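Local coordinates for aspartate-semialdehyde dehydrogenase (PDB 3HSK), which catalyses the NADPH-dependent reductive dephosphorylation of 4-phospho-L-aspartate to aspartate semialdehyde, the second step in making the aspartate family of amino acids, at residues A[20-25]-A[94-99]; A[196-201]-A[272-277]; A[337-342]-A[354-359]. All blocks are in the same frame, centred on the assembly; numbering follows the deposited sequence.

Contact 1. Residues A[20-25]-A[94-99]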
loop_
_atom_site.group_PDB
_atom_site.type_symbol
_atom_site.label_atom_id
_atom_site.label_comp_id
_atom_site.label_asym_id
_atom_site.label_seq_id
_atom_site.Cartn_x
_atom_site.Cartn_y
_atom_site.Cartn_z
ATOM N N LYS A 20 19.444 37.065 -5.360
ATOM C CA LYS A 20 19.159 36.763 -6.757
ATOM C C LYS A 20 17.686 37.042 -7.060
ATOM O O LYS A 20 16.824 36.882 -6.191
ATOM C CB LYS A 20 19.513 35.305 -7.079
ATOM C CG LYS A 20 20.987 34.942 -6.887
ATOM C CD LYS A 20 21.874 35.433 -8.035
ATOM C CE LYS A 20 23.350 35.214 -7.717
ATOM N NZ LYS A 20 24.238 35.423 -8.895
ATOM N N LYS A 21 17.406 37.467 -8.289
ATOM C CA LYS A 21 16.041 37.791 -8.704
ATOM C C LYS A 21 15.321 36.560 -9.250
ATOM O O LYS A 21 15.824 35.881 -10.146
ATOM C CB LYS A 21 16.039 38.930 -9.730
ATOM C CG LYS A 21 16.297 40.309 -9.124
ATOM C CD LYS A 21 16.524 41.372 -10.195
ATOM C CE LYS A 21 16.279 42.791 -9.666
ATOM N NZ LYS A 21 17.186 43.178 -8.536
ATOM N N ALA A 22 14.138 36.280 -8.705
ATOM C CA ALA A 22 13.403 35.062 -9.052
ATOM C C ALA A 22 12.082 35.313 -9.770
ATOM O O ALA A 22 11.291 36.170 -9.369
ATOM C CB ALA A 22 13.181 34.198 -7.814
ATOM N N GLY A 23 11.866 34.555 -10.840
ATOM C CA GLY A 23 10.591 34.536 -11.547
ATOM C C GLY A 23 9.841 33.247 -11.275
ATOM O O GLY A 23 10.443 32.231 -10.908
ATOM N N VAL A 24 8.521 33.297 -11.441
ATOM C CA VAL A 24 7.664 32.122 -11.292
ATOM C C VAL A 24 6.668 32.043 -12.446
ATOM O O VAL A 24 5.832 32.934 -12.617
ATOM C CB VAL A 24 6.885 32.106 -9.940
ATOM C CG1 VAL A 24 6.096 30.803 -9.794
ATOM C CG2 VAL A 24 7.826 32.293 -8.746
ATOM N N LEU A 25 6.778 30.978 -13.236
ATOM C CA LEU A 25 5.849 30.702 -14.322
ATOM C C LEU A 25 4.758 29.770 -13.817
ATOM O O LEU A 25 5.025 28.859 -13.030
ATOM C CB LEU A 25 6.582 30.065 -15.503
ATOM C CG LEU A 25 7.617 30.929 -16.233
ATOM C CD1 LEU A 25 8.463 30.090 -17.175
ATOM C CD2 LEU A 25 6.931 32.066 -16.984
ATOM N N CYS A 94 15.395 38.085 -14.395
ATOM C CA CYS A 94 15.479 37.051 -13.363
ATOM C C CYS A 94 16.702 36.164 -13.538
ATOM O O CYS A 94 16.979 35.678 -14.641
ATOM C CB CYS A 94 14.233 36.169 -13.374
ATOM S SG CYS A 94 12.707 37.029 -13.051
ATOM N N ASP A 95 17.408 35.946 -12.428
ATOM C CA ASP A 95 18.552 35.035 -12.360
ATOM C C ASP A 95 18.126 33.569 -12.397
ATOM O O ASP A 95 18.901 32.700 -12.798
ATOM C CB ASP A 95 19.354 35.307 -11.084
ATOM C CG ASP A 95 19.995 36.688 -11.079
ATOM O OD1 ASP A 95 20.822 36.961 -11.973
ATOM O OD2 ASP A 95 19.679 37.494 -10.177
ATOM N N VAL A 96 16.896 33.307 -11.954
ATOM C CA VAL A 96 16.317 31.959 -11.928
ATOM C C VAL A 96 14.795 32.027 -12.090
ATOM O O VAL A 96 14.139 32.890 -11.501
ATOM C CB VAL A 96 16.708 31.176 -10.637
ATOM C CG1 VAL A 96 16.016 31.744 -9.392
ATOM C CG2 VAL A 96 16.415 29.686 -10.799
ATOM N N VAL A 97 14.247 31.124 -12.897
ATOM C CA VAL A 97 12.814 31.115 -13.179
ATOM C C VAL A 97 12.185 29.760 -12.859
ATOM O O VAL A 97 12.375 28.787 -13.593
ATOM C CB VAL A 97 12.516 31.509 -14.653
ATOM C CG1 VAL A 97 11.025 31.406 -14.954
ATOM C CG2 VAL A 97 13.020 32.921 -14.952
ATOM N N PHE A 98 11.426 29.716 -11.768
ATOM C CA PHE A 98 10.717 28.506 -11.357
ATOM C C PHE A 98 9.463 28.318 -12.196
ATOM O O PHE A 98 8.873 29.292 -12.647
ATOM C CB PHE A 98 10.364 28.569 -9.869
ATOM C CG PHE A 98 11.533 28.895 -8.985
ATOM C CD1 PHE A 98 12.396 27.891 -8.547
ATOM C CD2 PHE A 98 11.785 30.212 -8.599
ATOM C CE1 PHE A 98 13.481 28.191 -7.730
ATOM C CE2 PHE A 98 12.877 30.524 -7.789
ATOM C CZ PHE A 98 13.721 29.511 -7.349
ATOM N N SER A 99 9.057 27.070 -12.416
ATOM C CA SER A 99 7.880 26.810 -13.247
ATOM C C SER A 99 6.952 25.722 -12.706
ATOM O O SER A 99 7.352 24.566 -12.519
ATOM C CB SER A 99 8.292 26.505 -14.694
ATOM O OG SER A 99 7.210 25.995 -15.451
#

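Contact 2. Residues A[196-201]-A[272-277]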
loop_
_atom_site.group_PDB
_atom_site.type_symbol
_atom_site.label_atom_id
_atom_site.label_comp_id
_atom_site.label_asym_id
_atom_site.label_seq_id
_atom_site.Cartn_x
_atom_site.Cartn_y
_atom_site.Cartn_z
ATOM N N THR A 196 7.579 -0.581 -4.681
ATOM C CA THR A 196 6.904 0.417 -3.863
ATOM C C THR A 196 5.393 0.376 -4.092
ATOM O O THR A 196 4.917 0.386 -5.236
ATOM C CB THR A 196 7.447 1.847 -4.098
ATOM O OG1 THR A 196 6.847 2.744 -3.156
ATOM C CG2 THR A 196 7.168 2.342 -5.517
ATOM N N THR A 197 4.647 0.289 -2.995
ATOM C CA THR A 197 3.217 0.530 -3.034
ATOM C C THR A 197 2.959 1.830 -2.289
ATOM O O THR A 197 3.295 1.958 -1.105
ATOM C CB THR A 197 2.405 -0.615 -2.416
ATOM O OG1 THR A 197 2.661 -1.825 -3.140
ATOM C CG2 THR A 197 0.917 -0.315 -2.487
ATOM N N THR A 198 2.373 2.798 -2.990
ATOM C CA THR A 198 2.138 4.097 -2.385
ATOM C C THR A 198 0.735 4.227 -1.781
ATOM O O THR A 198 -0.227 3.600 -2.228
ATOM C CB THR A 198 2.418 5.259 -3.354
ATOM O OG1 THR A 198 1.319 5.411 -4.260
ATOM C CG2 THR A 198 3.724 5.025 -4.141
ATOM N N LEU A 199 0.656 5.038 -0.739
ATOM C CA LEU A 199 -0.592 5.431 -0.135
ATOM C C LEU A 199 -0.566 6.950 -0.162
ATOM O O LEU A 199 -0.031 7.585 0.743
ATOM C CB LEU A 199 -0.691 4.879 1.295
ATOM C CG LEU A 199 -0.833 3.360 1.474
ATOM C CD1 LEU A 199 0.507 2.653 1.421
ATOM C CD2 LEU A 199 -1.505 3.043 2.794
ATOM N N GLN A 200 -1.120 7.526 -1.228
ATOM C CA GLN A 200 -0.941 8.955 -1.510
ATOM C C GLN A 200 -2.079 9.848 -1.045
ATOM O O GLN A 200 -3.250 9.530 -1.221
ATOM C CB GLN A 200 -0.593 9.187 -2.985
ATOM C CG GLN A 200 0.817 8.728 -3.302
ATOM C CD GLN A 200 1.133 8.687 -4.772
ATOM O OE1 GLN A 200 1.303 7.615 -5.341
ATOM N NE2 GLN A 200 1.231 9.855 -5.398
ATOM N N ALA A 201 -1.697 10.976 -0.455
ATOM C CA ALA A 201 -2.617 11.943 0.111
ATOM C C ALA A 201 -3.250 12.819 -0.965
ATOM O O ALA A 201 -2.786 12.846 -2.111
ATOM C CB ALA A 201 -1.890 12.799 1.120
ATOM N N HIS A 272 2.519 11.604 1.873
ATOM C CA HIS A 272 2.523 10.350 1.114
ATOM C C HIS A 272 3.293 9.273 1.864
ATOM O O HIS A 272 4.398 9.512 2.343
ATOM C CB HIS A 272 3.144 10.522 -0.279
ATOM C CG HIS A 272 2.469 11.552 -1.136
ATOM N ND1 HIS A 272 3.169 12.380 -1.989
ATOM C CD2 HIS A 272 1.166 11.890 -1.271
ATOM C CE1 HIS A 272 2.326 13.182 -2.614
ATOM N NE2 HIS A 272 1.104 12.907 -2.195
ATOM N N THR A 273 2.697 8.090 1.945
ATOM C CA THR A 273 3.323 6.919 2.537
ATOM C C THR A 273 3.689 5.952 1.409
ATOM O O THR A 273 2.920 5.779 0.458
ATOM C CB THR A 273 2.383 6.229 3.561
ATOM O OG1 THR A 273 2.038 7.155 4.602
ATOM C CG2 THR A 273 3.049 5.003 4.201
ATOM N N GLU A 274 4.874 5.348 1.505
ATOM C CA GLU A 274 5.307 4.340 0.546
ATOM C C GLU A 274 5.843 3.124 1.290
ATOM O O GLU A 274 6.721 3.244 2.153
ATOM C CB GLU A 274 6.372 4.899 -0.418
ATOM C CG GLU A 274 5.923 6.145 -1.173
ATOM C CD GLU A 274 6.857 6.560 -2.299
ATOM O OE1 GLU A 274 7.409 5.689 -3.010
ATOM O OE2 GLU A 274 7.014 7.781 -2.481
ATOM N N CYS A 275 5.286 1.965 0.959
ATOM C CA CYS A 275 5.734 0.688 1.476
ATOM C C CYS A 275 6.702 0.105 0.461
ATOM O O CYS A 275 6.290 -0.361 -0.614
ATOM C CB CYS A 275 4.539 -0.240 1.706
ATOM S SG CYS A 275 3.456 0.339 3.041
ATOM N N ILE A 276 7.992 0.160 0.787
ATOM C CA ILE A 276 9.020 -0.194 -0.193
ATOM C C ILE A 276 9.785 -1.469 0.144
ATOM O O ILE A 276 9.860 -1.879 1.308
ATOM C CB ILE A 276 9.994 0.995 -0.498
ATOM C CG1 ILE A 276 11.050 1.161 0.604
ATOM C CG2 ILE A 276 9.206 2.296 -0.742
ATOM C CD1 ILE A 276 12.263 2.002 0.188
ATOM N N SER A 277 10.335 -2.085 -0.901
ATOM C CA SER A 277 11.145 -3.290 -0.802
ATOM C C SER A 277 12.381 -3.056 -1.665
ATOM O O SER A 277 12.276 -2.434 -2.734
ATOM C CB SER A 277 10.360 -4.474 -1.356
ATOM O OG SER A 277 10.688 -5.665 -0.685
#

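Contact 3. Residues A[337-342]-A[354-359]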
loop_
_atom_site.group_PDB
_atom_site.type_symbol
_atom_site.label_atom_id
_atom_site.label_comp_id
_atom_site.label_asym_id
_atom_site.label_seq_id
_atom_site.Cartn_x
_atom_site.Cartn_y
_atom_site.Cartn_z
ATOM N N GLY A 337 13.584 15.240 4.947
ATOM C CA GLY A 337 13.100 14.886 3.620
ATOM C C GLY A 337 12.045 13.805 3.727
ATOM O O GLY A 337 10.953 13.924 3.166
ATOM N N VAL A 338 12.385 12.753 4.467
ATOM C CA VAL A 338 11.501 11.621 4.705
ATOM C C VAL A 338 11.587 11.137 6.156
ATOM O O VAL A 338 12.605 11.335 6.836
ATOM C CB VAL A 338 11.814 10.424 3.759
ATOM C CG1 VAL A 338 11.480 10.762 2.296
ATOM C CG2 VAL A 338 13.272 9.949 3.906
ATOM N N SER A 339 10.509 10.523 6.628
ATOM C CA SER A 339 10.550 9.713 7.834
ATOM C C SER A 339 10.522 8.281 7.360
ATOM O O SER A 339 9.788 7.950 6.428
ATOM C CB SER A 339 9.344 9.974 8.734
ATOM O OG SER A 339 9.305 11.318 9.167
ATOM N N VAL A 340 11.332 7.439 7.988
ATOM C CA VAL A 340 11.409 6.041 7.619
ATOM C C VAL A 340 11.251 5.179 8.871
ATOM O O VAL A 340 11.905 5.422 9.889
ATOM C CB VAL A 340 12.740 5.714 6.883
ATOM C CG1 VAL A 340 12.852 4.224 6.608
ATOM C CG2 VAL A 340 12.850 6.497 5.577
ATOM N N GLY A 341 10.370 4.183 8.791
ATOM C CA GLY A 341 10.123 3.283 9.915
ATOM C C GLY A 341 10.029 1.831 9.501
ATOM O O GLY A 341 10.057 1.507 8.311
ATOM N N ARG A 342 9.921 0.956 10.499
ATOM C CA ARG A 342 9.771 -0.484 10.285
ATOM C C ARG A 342 10.826 -1.089 9.346
ATOM O O ARG A 342 10.542 -2.030 8.594
ATOM C CB ARG A 342 8.347 -0.807 9.805
ATOM C CG ARG A 342 7.228 -0.300 10.734
ATOM C CD ARG A 342 5.883 -0.937 10.370
ATOM N NE ARG A 342 5.942 -2.382 10.571
ATOM C CZ ARG A 342 5.331 -3.285 9.813
ATOM N NH1 ARG A 342 4.575 -2.908 8.788
ATOM N NH2 ARG A 342 5.489 -4.578 10.085
ATOM N N VAL A 354 8.969 1.564 5.582
ATOM C CA VAL A 354 7.844 2.449 5.324
ATOM C C VAL A 354 8.364 3.878 5.300
ATOM O O VAL A 354 9.057 4.303 6.230
ATOM C CB VAL A 354 6.742 2.297 6.416
ATOM C CG1 VAL A 354 5.546 3.199 6.117
ATOM C CG2 VAL A 354 6.291 0.849 6.530
ATOM N N VAL A 355 8.022 4.611 4.240
ATOM C CA VAL A 355 8.534 5.961 4.017
ATOM C C VAL A 355 7.402 6.986 4.031
ATOM O O VAL A 355 6.398 6.833 3.329
ATOM C CB VAL A 355 9.282 6.064 2.663
ATOM C CG1 VAL A 355 9.877 7.447 2.469
ATOM C CG2 VAL A 355 10.371 5.009 2.556
ATOM N N LEU A 356 7.573 8.028 4.838
ATOM C CA LEU A 356 6.660 9.162 4.849
ATOM C C LEU A 356 7.393 10.362 4.289
ATOM O O LEU A 356 8.395 10.812 4.854
ATOM C CB LEU A 356 6.162 9.472 6.265
ATOM C CG LEU A 356 5.328 10.743 6.481
ATOM C CD1 LEU A 356 3.998 10.695 5.717
ATOM C CD2 LEU A 356 5.083 10.980 7.969
ATOM N N SER A 357 6.894 10.865 3.170
ATOM C CA SER A 357 7.468 12.030 2.540
ATOM C C SER A 357 7.065 13.282 3.310
ATOM O O SER A 357 6.043 13.296 4.001
ATOM C CB SER A 357 7.009 12.115 1.093
ATOM O OG SER A 357 5.631 12.404 1.038
ATOM N N HIS A 358 7.890 14.317 3.207
ATOM C CA HIS A 358 7.565 15.626 3.761
ATOM C C HIS A 358 7.634 16.667 2.670
ATOM O O HIS A 358 8.706 16.932 2.112
ATOM C CB HIS A 358 8.481 15.978 4.933
ATOM C CG HIS A 358 8.320 15.055 6.094
ATOM N ND1 HIS A 358 9.152 13.980 6.307
ATOM C CD2 HIS A 358 7.387 15.010 7.072
ATOM C CE1 HIS A 358 8.752 13.325 7.379
ATOM N NE2 HIS A 358 7.682 13.929 7.861
ATOM N N ASN A 359 6.470 17.238 2.371
ATOM C CA ASN A 359 6.308 18.199 1.286
ATOM C C ASN A 359 7.187 19.434 1.430
ATOM O O ASN A 359 7.641 20.001 0.438
ATOM C CB ASN A 359 4.836 18.613 1.157
ATOM C CG ASN A 359 4.602 19.533 -0.017
ATOM O OD1 ASN A 359 4.573 19.093 -1.170
ATOM N ND2 ASN A 359 4.465 20.830 0.265
#

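Contact 1. Residues A[20-25]-A[94-99]
The Phe98 ring turns an edge, not a face, to strand 20-25: the Ala22 methyl lies in the ring plane, CB 3.7 Å from Phe98 CE2, and Gly23 O sits near that plane beside CD2. A small residue suits position 22, because the CE2 edge of the ring, beside the Val96 side chain, comes up against it. Phe98 also meets the ring of Phe35 and touches Leu39, both of helix 30-39. The other flat group, the Asp95 carboxylate, accepts the backbone N-H of Lys21 on the anti lone pair of OD2 (N to OD2 3.0 Å, 171° at the hydrogen). With CG beside its own backbone N (chi1 -65°), Asp95 directs the carboxylate at both lysines; the aliphatic part of Lys20 crosses it at about a right angle, while Lys20 NZ bonds Ile381 O. Beyond this start the strands run parallel. Gly23 gives its N-H to Val96 O (2.9 Å) and accepts from Phe98 N, and Leu25 N bonds Phe98 O at 2.8 Å. Leu25 CD1 packs on Val97 CG1 at 3.6 Å. Cys94 SG lies 3.4 Å from Gly23 N, where the lack of a side chain makes room. These are two central strands of the Rossmann-type NADP-binding sheet. Lys21 O receives weak bonds from Asp95 N and Val96 N, so the Asp95 carboxylate stands in for a backbone acceptor just before the regular parallel ladder.

Contact 2. Residues A[196-201]-A[272-277]
Thr196 OG1 donates to Glu274 OE1 at 3.0 Å, meeting the carboxylate on the anti lone pair of that oxygen. The bond lies on one face of the antiparallel pair formed by strands 191-199 and 273-280 in the mixed sheet of the dimerisation domain. Two hydrogen-bonded pairs hold the backbones: Thr197 and Cys275 exchange both bonds, and Leu199 and Thr273 do the same, Leu199 N to Thr273 O being 2.7 Å and nearly straight (171°). Threonine suits this strand, its branched CB favouring extended backbone while its hydroxyl serves buried polar groups. With OG1 opposite the backbone N (chi1 -173°), Thr196 reaches diagonally to Glu274, whose CG runs beside Thr198 CG2 at 3.9 Å. Leu177 of helix 172-188 packs here. On the reverse face, Leu199 CD1 touches Cys275 SG, and the second subunit packs, its own Thr197 making a weak hydroxyl bond with Thr197. Just before strand 273-280 begins, His272, predicted to be the proton acceptor, approaches the predicted nucleophile Cys172. Gln200 lies over one face of its imidazole, CG 4.1 Å from the ring centroid in a CH-pi contact. At the ring edge, Ala201 N lies in plane, 3.1 Å from His272 CD2.

Contact 3. Residues A[337-342]-A[354-359]
Ser339 and Leu356 exchange both of their backbone hydrogen bonds, Ser339 N to Leu356 O at 2.8 Å and Leu356 N to Ser339 O at 2.7 Å, each donor lying in the plane of the carbonyl it meets. Two residues further along strand 338-345, Gly341 and Val354 repeat the exchange: Gly341 N reaches Val354 O, and Val354 N returns to Gly341 O, both at 2.9 Å. This is the antiparallel ladder of the hairpin formed by strands 338-345 and 351-357. Past its end, His358 N donates to Gly337 O at 3.1 Å, a more bent bond (141°). His358 occupies the N-cap position before helix 359-362, so this carbonyl ties the start of the helix to the hairpin. With CG beside the backbone N (chi1 -64°), the imidazole is turned toward the neighbouring strand with its edge to Val338 CA, while its NE2 bonds Asp329 O. The Ser339 hydroxyl is satisfied by Asp333 OD2. Ser357 OG accepts a weak bond from the backbone N of His272; the strand lies next to that of this predicted proton acceptor. The outward backbone groups are bonded too, Val338 and Val340 to residues 314-318 and Val355 to Glu274.

The valine side chains share one sheet face. Val338 CG1 packs on Val355 CG1 at 3.7 Å, and Val340 lies alongside Val355, pointing the same way, with CG2 atoms 4.2 Å apart; beta-branched residues suit an extended, buried strand. Beyond Gly341, the Arg342 guanidinium forms a salt bridge with Glu228 of the second subunit, and Pro222 of that subunit packs on Val354. The ladder thus satisfies the inward backbone groups and valines pack one face, while Arg342 leads to the subunit interface and Ser357 lies next to His272.

How the contacts relate
All three contacts are largely buried, but contact 1 belongs to the parallel nucleotide-binding sheet and contacts 2 and 3 to the mixed sheet of the dimerisation domain; contact 1 lies about 32 Å from contact 2 and about 30 Å from contact 3, centre to centre. Contacts 2 and 3 join directly, since strands 273-280 and 351-357 are neighbours: Glu274 N lies 2.8 Å from Val355 O, a probable hydrogen bond, and Thr273 packs on Val354. Both also reach the second subunit, which touches neither segment of contact 1. The chemistry differs with place: contact 1 has one side-chain-to-backbone bond at its start, contact 2 buries a threonine–glutamate bond, and contact 3 sends its polar side chains mainly outside the pair.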